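Local structure of putative methyl-accepting chemotaxis signal transduction protein (Campylobacter jejuni subsp. jejuni serotype O:2, 4XMR) at residues L22-R33 and A229-I240. The protein probably acts as a chemotaxis receptor, with a tandem PAS sensory domain that binds isoleucine in one of its two modules. Numbering follows the deposited sequence.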
ATOM      1  N   LEU B  22       5.728  -4.145 -15.839  1.00 11.41           N
ATOM      2  CA  LEU B  22       4.864  -5.267 -15.518  1.00 11.33           C
ATOM      3  C   LEU B  22       5.064  -5.707 -14.066  1.00 11.18           C
ATOM      4  O   LEU B  22       4.087  -5.974 -13.349  1.00 12.53           O
ATOM      5  CB  LEU B  22       5.109  -6.424 -16.491  1.00 11.43           C
ATOM      6  CG  LEU B  22       4.253  -7.668 -16.247  1.00 12.09           C
ATOM      7  CD1 LEU B  22       2.763  -7.345 -16.305  1.00 14.13           C
ATOM      8  CD2 LEU B  22       4.605  -8.740 -17.282  1.00 15.10           C
ATOM      9  N   LYS B  23       6.318  -5.743 -13.621  1.00 11.87           N
ATOM     10  CA  LYS B  23       6.617  -6.146 -12.250  1.00 13.28           C
ATOM     11  C   LYS B  23       6.034  -5.158 -11.234  1.00 11.67           C
ATOM     12  O   LYS B  23       5.608  -5.569 -10.156  1.00 12.58           O
ATOM     13  CB  LYS B  23       8.118  -6.346 -12.029  1.00 17.88           C
ATOM     14  CG  LYS B  23       8.436  -6.973 -10.661  1.00 21.17           C
ATOM     15  CD  LYS B  23       9.875  -7.408 -10.508  1.00 27.71           C
ATOM     16  CE  LYS B  23      10.114  -7.968  -9.113  1.00 30.76           C
ATOM     17  NZ  LYS B  23       9.173  -9.085  -8.784  1.00 30.96           N
ATOM     18  N   VAL B  24       5.983  -3.868 -11.570  1.00 11.20           N
ATOM     19  CA  VAL B  24       5.330  -2.914 -10.665  1.00 10.86           C
ATOM     20  C   VAL B  24       3.855  -3.274 -10.480  1.00 11.09           C
ATOM     21  O   VAL B  24       3.320  -3.191  -9.362  1.00 12.10           O
ATOM     22  CB  VAL B  24       5.467  -1.466 -11.176  1.00 11.78           C
ATOM     23  CG1 VAL B  24       4.608  -0.509 -10.338  1.00 12.80           C
ATOM     24  CG2 VAL B  24       6.923  -1.033 -11.154  1.00 12.85           C
ATOM     25  N   THR B  25       3.182  -3.667 -11.558  1.00 10.35           N
ATOM     26  CA  THR B  25       1.789  -4.076 -11.437  1.00 10.40           C
ATOM     27  C   THR B  25       1.667  -5.390 -10.655  1.00 10.29           C
ATOM     28  O   THR B  25       0.765  -5.533  -9.825  1.00 11.08           O
ATOM     29  CB  THR B  25       1.092  -4.105 -12.817  1.00 11.58           C
ATOM     30  OG1 THR B  25       0.872  -2.754 -13.242  1.00 12.27           O
ATOM     31  CG2 THR B  25      -0.246  -4.834 -12.775  1.00 12.96           C
ATOM     32  N   GLN B  26       2.578  -6.328 -10.893  1.00 10.42           N
ATOM     33  CA  GLN B  26       2.623  -7.535 -10.072  1.00 10.60           C
ATOM     34  C   GLN B  26       2.761  -7.200  -8.581  1.00 11.45           C
ATOM     35  O   GLN B  26       2.022  -7.733  -7.753  1.00 12.08           O
ATOM     36  CB  GLN B  26       3.759  -8.459 -10.531  1.00 12.33           C
ATOM     37  CG  GLN B  26       3.932  -9.682  -9.650  1.00 15.49           C
ATOM     38  CD  GLN B  26       5.113 -10.526 -10.063  1.00 20.93           C
ATOM     39  OE1 GLN B  26       5.564 -10.465 -11.202  1.00 25.36           O
ATOM     40  NE2 GLN B  26       5.624 -11.319  -9.135  1.00 24.46           N
ATOM     41  N   SER B  27       3.693  -6.307  -8.262  1.00 10.74           N
ATOM     42  CA  SER B  27       3.903  -5.888  -6.882  1.00 11.56           C
ATOM     43  C   SER B  27       2.655  -5.249  -6.277  1.00 10.59           C
ATOM     44  O   SER B  27       2.357  -5.433  -5.097  1.00 11.89           O
ATOM     45  CB  SER B  27       5.082  -4.917  -6.787  1.00 13.18           C
ATOM     46  OG  SER B  27       6.305  -5.571  -7.097  1.00 15.43           O
ATOM     47  N   THR B  28       1.931  -4.497  -7.093  1.00 10.55           N
ATOM     48  CA  THR B  28       0.707  -3.843  -6.640  1.00 10.86           C
ATOM     49  C   THR B  28      -0.295  -4.883  -6.164  1.00 10.81           C
ATOM     50  O   THR B  28      -0.895  -4.748  -5.092  1.00 12.19           O
ATOM     51  CB  THR B  28       0.109  -2.982  -7.767  1.00 12.01           C
ATOM     52  OG1 THR B  28       1.059  -1.986  -8.149  1.00 13.85           O
ATOM     53  CG2 THR B  28      -1.176  -2.308  -7.321  1.00 12.92           C
ATOM     54  N   VAL B  29      -0.475  -5.934  -6.946  1.00 11.26           N
ATOM     55  CA  VAL B  29      -1.378  -7.010  -6.580  1.00 11.60           C
ATOM     56  C   VAL B  29      -0.907  -7.744  -5.322  1.00 11.81           C
ATOM     57  O   VAL B  29      -1.699  -8.025  -4.420  1.00 12.94           O
ATOM     58  CB  VAL B  29      -1.531  -7.998  -7.748  1.00 13.27           C
ATOM     59  CG1 VAL B  29      -2.353  -9.204  -7.336  1.00 17.47           C
ATOM     60  CG2 VAL B  29      -2.154  -7.299  -8.952  1.00 15.47           C
ATOM     61  N   GLU B  30       0.386  -8.044  -5.265  1.00 11.30           N
ATOM     62  CA  GLU B  30       0.943  -8.776  -4.135  1.00 11.96           C
ATOM     63  C   GLU B  30       0.796  -7.989  -2.835  1.00 12.49           C
ATOM     64  O   GLU B  30       0.460  -8.554  -1.791  1.00 13.30           O
ATOM     65  CB  GLU B  30       2.423  -9.078  -4.377  1.00 12.85           C
ATOM     66  CG  GLU B  30       2.678 -10.094  -5.485  1.00 15.91           C
ATOM     67  CD  GLU B  30       4.144 -10.209  -5.854  1.00 19.78           C
ATOM     68  OE1 GLU B  30       4.914  -9.275  -5.538  1.00 21.20           O
ATOM     69  OE2 GLU B  30       4.522 -11.225  -6.471  1.00 23.22           O
ATOM     70  N   ASP B  31       1.070  -6.691  -2.896  1.00 11.92           N
ATOM     71  CA  ASP B  31       1.054  -5.868  -1.696  1.00 12.26           C
ATOM     72  C   ASP B  31      -0.376  -5.647  -1.192  1.00 11.66           C
ATOM     73  O   ASP B  31      -0.613  -5.613   0.010  1.00 13.08           O
ATOM     74  CB  ASP B  31       1.763  -4.533  -1.949  1.00 11.61           C
ATOM     75  CG  ASP B  31       3.259  -4.694  -2.209  1.00 15.68           C
ATOM     76  OD1 ASP B  31       3.805  -5.805  -2.006  1.00 16.56           O
ATOM     77  OD2 ASP B  31       3.894  -3.692  -2.601  1.00 15.28           O
ATOM     78  N   PHE B  32      -1.322  -5.496  -2.113  1.00 11.62           N
ATOM     79  CA  PHE B  32      -2.731  -5.377  -1.745  1.00 11.25           C
ATOM     80  C   PHE B  32      -3.154  -6.624  -0.977  1.00 12.05           C
ATOM     81  O   PHE B  32      -3.744  -6.544   0.103  1.00 12.72           O
ATOM     82  CB  PHE B  32      -3.558  -5.189  -3.023  1.00 12.36           C
ATOM     83  CG  PHE B  32      -5.054  -5.094  -2.807  1.00 13.86           C
ATOM     84  CD1 PHE B  32      -5.650  -3.888  -2.453  1.00 14.37           C
ATOM     85  CD2 PHE B  32      -5.875  -6.187  -3.063  1.00 15.29           C
ATOM     86  CE1 PHE B  32      -7.030  -3.795  -2.287  1.00 14.69           C
ATOM     87  CE2 PHE B  32      -7.251  -6.093  -2.921  1.00 15.88           C
ATOM     88  CZ  PHE B  32      -7.824  -4.896  -2.529  1.00 16.66           C
ATOM     89  N   ARG B  33      -2.827  -7.792  -1.514  1.00 11.10           N
ATOM     90  CA  ARG B  33      -3.168  -9.046  -0.852  1.00 11.81           C
ATOM     91  C   ARG B  33      -2.510  -9.196   0.525  1.00 12.42           C
ATOM     92  O   ARG B  33      -3.187  -9.515   1.502  1.00 13.43           O
ATOM     93  CB  ARG B  33      -2.775 -10.214  -1.758  1.00 13.76           C
ATOM     94  CG  ARG B  33      -3.137 -11.585  -1.225  1.00 16.32           C
ATOM     95  CD  ARG B  33      -2.695 -12.620  -2.255  1.00 20.54           C
ATOM     96  NE  ARG B  33      -2.859 -13.997  -1.809  1.00 22.64           N
ATOM     97  CZ  ARG B  33      -3.808 -14.817  -2.246  1.00 24.43           C
ATOM     98  NH1 ARG B  33      -4.680 -14.403  -3.159  1.00 28.65           N
ATOM     99  NH2 ARG B  33      -3.879 -16.057  -1.779  1.00 33.49           N
ATOM    100  N   ALA B 229       3.518  -8.925 -22.845  1.00 12.13           N
ATOM    101  CA  ALA B 229       3.997  -9.972 -21.959  1.00 11.57           C
ATOM    102  C   ALA B 229       3.009 -10.053 -20.812  1.00 11.84           C
ATOM    103  O   ALA B 229       2.449  -9.029 -20.381  1.00 12.64           O
ATOM    104  CB  ALA B 229       5.386  -9.660 -21.434  1.00 13.73           C
ATOM    105  N   CYS B 230       2.780 -11.258 -20.313  1.00 11.39           N
ATOM    106  CA  CYS B 230       1.903 -11.439 -19.168  1.00 12.07           C
ATOM    107  C   CYS B 230       2.546 -12.366 -18.152  1.00 12.25           C
ATOM    108  O   CYS B 230       3.493 -13.104 -18.464  1.00 13.57           O
ATOM    109  CB  CYS B 230       0.558 -12.045 -19.577  1.00 14.86           C
ATOM    110  SG  CYS B 230      -0.377 -11.185 -20.847  1.00 14.50           S
ATOM    111  N   THR B 231       2.016 -12.338 -16.936  1.00 13.13           N
ATOM    112  CA  THR B 231       2.475 -13.251 -15.906  1.00 13.14           C
ATOM    113  C   THR B 231       1.344 -13.558 -14.937  1.00 13.18           C
ATOM    114  O   THR B 231       0.449 -12.732 -14.716  1.00 14.23           O
ATOM    115  CB  THR B 231       3.681 -12.685 -15.132  1.00 16.33           C
ATOM    116  OG1 THR B 231       4.212 -13.698 -14.272  1.00 19.72           O
ATOM    117  CG2 THR B 231       3.291 -11.450 -14.303  1.00 16.29           C
ATOM    118  N   LYS B 232       1.386 -14.745 -14.344  1.00 12.93           N
ATOM    119  CA  LYS B 232       0.409 -15.092 -13.325  1.00 14.81           C
ATOM    120  C   LYS B 232       0.770 -14.405 -12.021  1.00 14.54           C
ATOM    121  O   LYS B 232       1.934 -14.364 -11.618  1.00 18.68           O
ATOM    122  CB  LYS B 232       0.366 -16.603 -13.120  1.00 18.22           C
ATOM    123  CG  LYS B 232      -0.154 -17.377 -14.316  1.00 25.54           C
ATOM    124  CD  LYS B 232      -1.516 -16.873 -14.775  1.00 30.83           C
ATOM    125  CE  LYS B 232      -2.583 -17.078 -13.710  1.00 41.79           C
ATOM    126  NZ  LYS B 232      -3.930 -16.671 -14.197  1.00 57.76           N
ATOM    127  N   VAL B 233      -0.241 -13.847 -11.368  1.00 14.02           N
ATOM    128  CA  VAL B 233      -0.074 -13.281 -10.032  1.00 15.37           C
ATOM    129  C   VAL B 233      -1.246 -13.801  -9.206  1.00 14.85           C
ATOM    130  O   VAL B 233      -2.375 -13.315  -9.342  1.00 15.33           O
ATOM    131  CB  VAL B 233      -0.060 -11.740 -10.022  1.00 16.11           C
ATOM    132  CG1 VAL B 233       0.370 -11.235  -8.635  1.00 16.70           C
ATOM    133  CG2 VAL B 233       0.861 -11.177 -11.114  1.00 19.65           C
ATOM    134  N   PHE B 234      -0.971 -14.810  -8.380  1.00 15.69           N
ATOM    135  CA  PHE B 234      -2.021 -15.608  -7.765  1.00 18.52           C
ATOM    136  C   PHE B 234      -3.019 -16.069  -8.842  1.00 18.41           C
ATOM    137  O   PHE B 234      -2.603 -16.655  -9.853  1.00 21.59           O
ATOM    138  CB  PHE B 234      -2.622 -14.867  -6.568  1.00 20.46           C
ATOM    139  CG  PHE B 234      -1.598 -14.566  -5.506  1.00 22.19           C
ATOM    140  CD1 PHE B 234      -1.188 -15.556  -4.632  1.00 24.77           C
ATOM    141  CD2 PHE B 234      -0.989 -13.329  -5.439  1.00 26.10           C
ATOM    142  CE1 PHE B 234      -0.222 -15.305  -3.678  1.00 25.93           C
ATOM    143  CE2 PHE B 234      -0.026 -13.065  -4.474  1.00 24.94           C
ATOM    144  CZ  PHE B 234       0.357 -14.058  -3.601  1.00 25.65           C
ATOM    145  N   ALA B 235      -4.308 -15.810  -8.669  1.00 20.58           N
ATOM    146  CA  ALA B 235      -5.270 -16.263  -9.670  1.00 22.67           C
ATOM    147  C   ALA B 235      -5.388 -15.315 -10.862  1.00 20.70           C
ATOM    148  O   ALA B 235      -6.008 -15.666 -11.873  1.00 24.22           O
ATOM    149  CB  ALA B 235      -6.635 -16.504  -9.037  1.00 25.80           C
ATOM    150  N   TYR B 236      -4.790 -14.127 -10.748  1.00 17.13           N
ATOM    151  CA  TYR B 236      -4.887 -13.110 -11.793  1.00 15.67           C
ATOM    152  C   TYR B 236      -3.839 -13.342 -12.864  1.00 14.58           C
ATOM    153  O   TYR B 236      -2.814 -13.982 -12.630  1.00 15.42           O
ATOM    154  CB  TYR B 236      -4.632 -11.690 -11.245  1.00 17.01           C
ATOM    155  CG  TYR B 236      -5.594 -11.130 -10.230  1.00 19.28           C
ATOM    156  CD1 TYR B 236      -6.866 -10.709 -10.594  1.00 20.72           C
ATOM    157  CD2 TYR B 236      -5.196 -10.959  -8.912  1.00 23.62           C
ATOM    158  CE1 TYR B 236      -7.735 -10.173  -9.659  1.00 22.74           C
ATOM    159  CE2 TYR B 236      -6.047 -10.424  -7.974  1.00 25.61           C
ATOM    160  CZ  TYR B 236      -7.313 -10.036  -8.348  1.00 23.82           C
ATOM    161  OH  TYR B 236      -8.149  -9.511  -7.397  1.00 26.17           O
ATOM    162  N   THR B 237      -4.086 -12.766 -14.029  1.00 13.80           N
ATOM    163  CA  THR B 237      -3.053 -12.629 -15.046  1.00 12.75           C
ATOM    164  C   THR B 237      -2.791 -11.141 -15.241  1.00 13.10           C
ATOM    165  O   THR B 237      -3.716 -10.380 -15.543  1.00 13.59           O
ATOM    166  CB  THR B 237      -3.488 -13.255 -16.377  1.00 15.12           C
ATOM    167  OG1 THR B 237      -3.751 -14.647 -16.171  1.00 16.79           O
ATOM    168  CG2 THR B 237      -2.392 -13.092 -17.427  1.00 16.72           C
ATOM    169  N   ALA B 238      -1.540 -10.731 -15.037  1.00 11.86           N
ATOM    170  CA  ALA B 238      -1.129  -9.351 -15.264  1.00 11.29           C
ATOM    171  C   ALA B 238      -0.429  -9.265 -16.608  1.00 10.34           C
ATOM    172  O   ALA B 238       0.429 -10.087 -16.912  1.00 12.05           O
ATOM    173  CB  ALA B 238      -0.205  -8.864 -14.153  1.00 11.88           C
ATOM    174  N   CYS B 239      -0.779  -8.251 -17.392  1.00  9.66           N
ATOM    175  CA  CYS B 239      -0.171  -8.055 -18.711  1.00 11.11           C
ATOM    176  C   CYS B 239       0.276  -6.617 -18.923  1.00 10.00           C
ATOM    177  O   CYS B 239      -0.249  -5.682 -18.290  1.00 11.29           O
ATOM    178  CB  CYS B 239      -1.176  -8.379 -19.817  1.00 12.90           C
ATOM    179  SG  CYS B 239      -1.795 -10.073 -19.848  1.00 14.91           S
ATOM    180  N   ILE B 240       1.236  -6.448 -19.827  1.00 10.18           N
ATOM    181  CA  ILE B 240       1.601  -5.144 -20.358  1.00 10.23           C
ATOM    182  C   ILE B 240       1.667  -5.282 -21.875  1.00 10.77           C
ATOM    183  O   ILE B 240       2.176  -6.284 -22.403  1.00 12.23           O
ATOM    184  CB  ILE B 240       2.939  -4.641 -19.757  1.00 10.46           C
ATOM    185  CG1 ILE B 240       3.152  -3.167 -20.082  1.00 12.14           C
ATOM    186  CG2 ILE B 240       4.128  -5.516 -20.196  1.00 12.05           C
ATOM    187  CD1 ILE B 240       4.282  -2.540 -19.286  1.00 12.49           C
TER
HETATM  188  O   HOH W   1       6.184 -13.055 -12.594  1.00 30.47           O
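Arg33, at the C-terminal end of segment 22-33 in a helix that runs on, lays its guanidinium flat on the ring of Phe234 in the hairpin turn, a worked example of cation-pi stacking closing one end of an apolar interface. The two planes differ by 8°, and Arg33 CZ stands 4.0 Å from the centroid of the Phe234 ring. An extended chain, with CG trans to the backbone N (chi1 -177°), also brings Arg33 CD over the same face, a CH-pi contact 3.5 Å from the Phe234 centroid. Glu30 CG meets this ring obliquely, and Glu30 OE2 accepts a nearly straight hydrogen bond from Gln26 NE2 (2.9 Å, 175°), which steadies the amide alongside the helix. The amide's other end, OE1, is linked through a water to Thr231 OG1. Next to this polar pair, Val233 splits its branches: CG1 presses on Val29 CG1 at 3.6 Å, while CG2 packs on Gln26 CG at 3.7 Å. Val29 CG1 also touches Tyr236 CD2. Leu22 straddles both strands, CD1 packing on Ala238 CB (4.0 Å) and CD2 lying near Ala229. The Cys230-Cys239 disulfide cross-links the strands on the side facing helix 202-211. A type II' turn joins these strands; a long helix against their five-stranded antiparallel sheet is typical of a PAS-like (Cache) module, here the one without isoleucine, probably membrane-proximal.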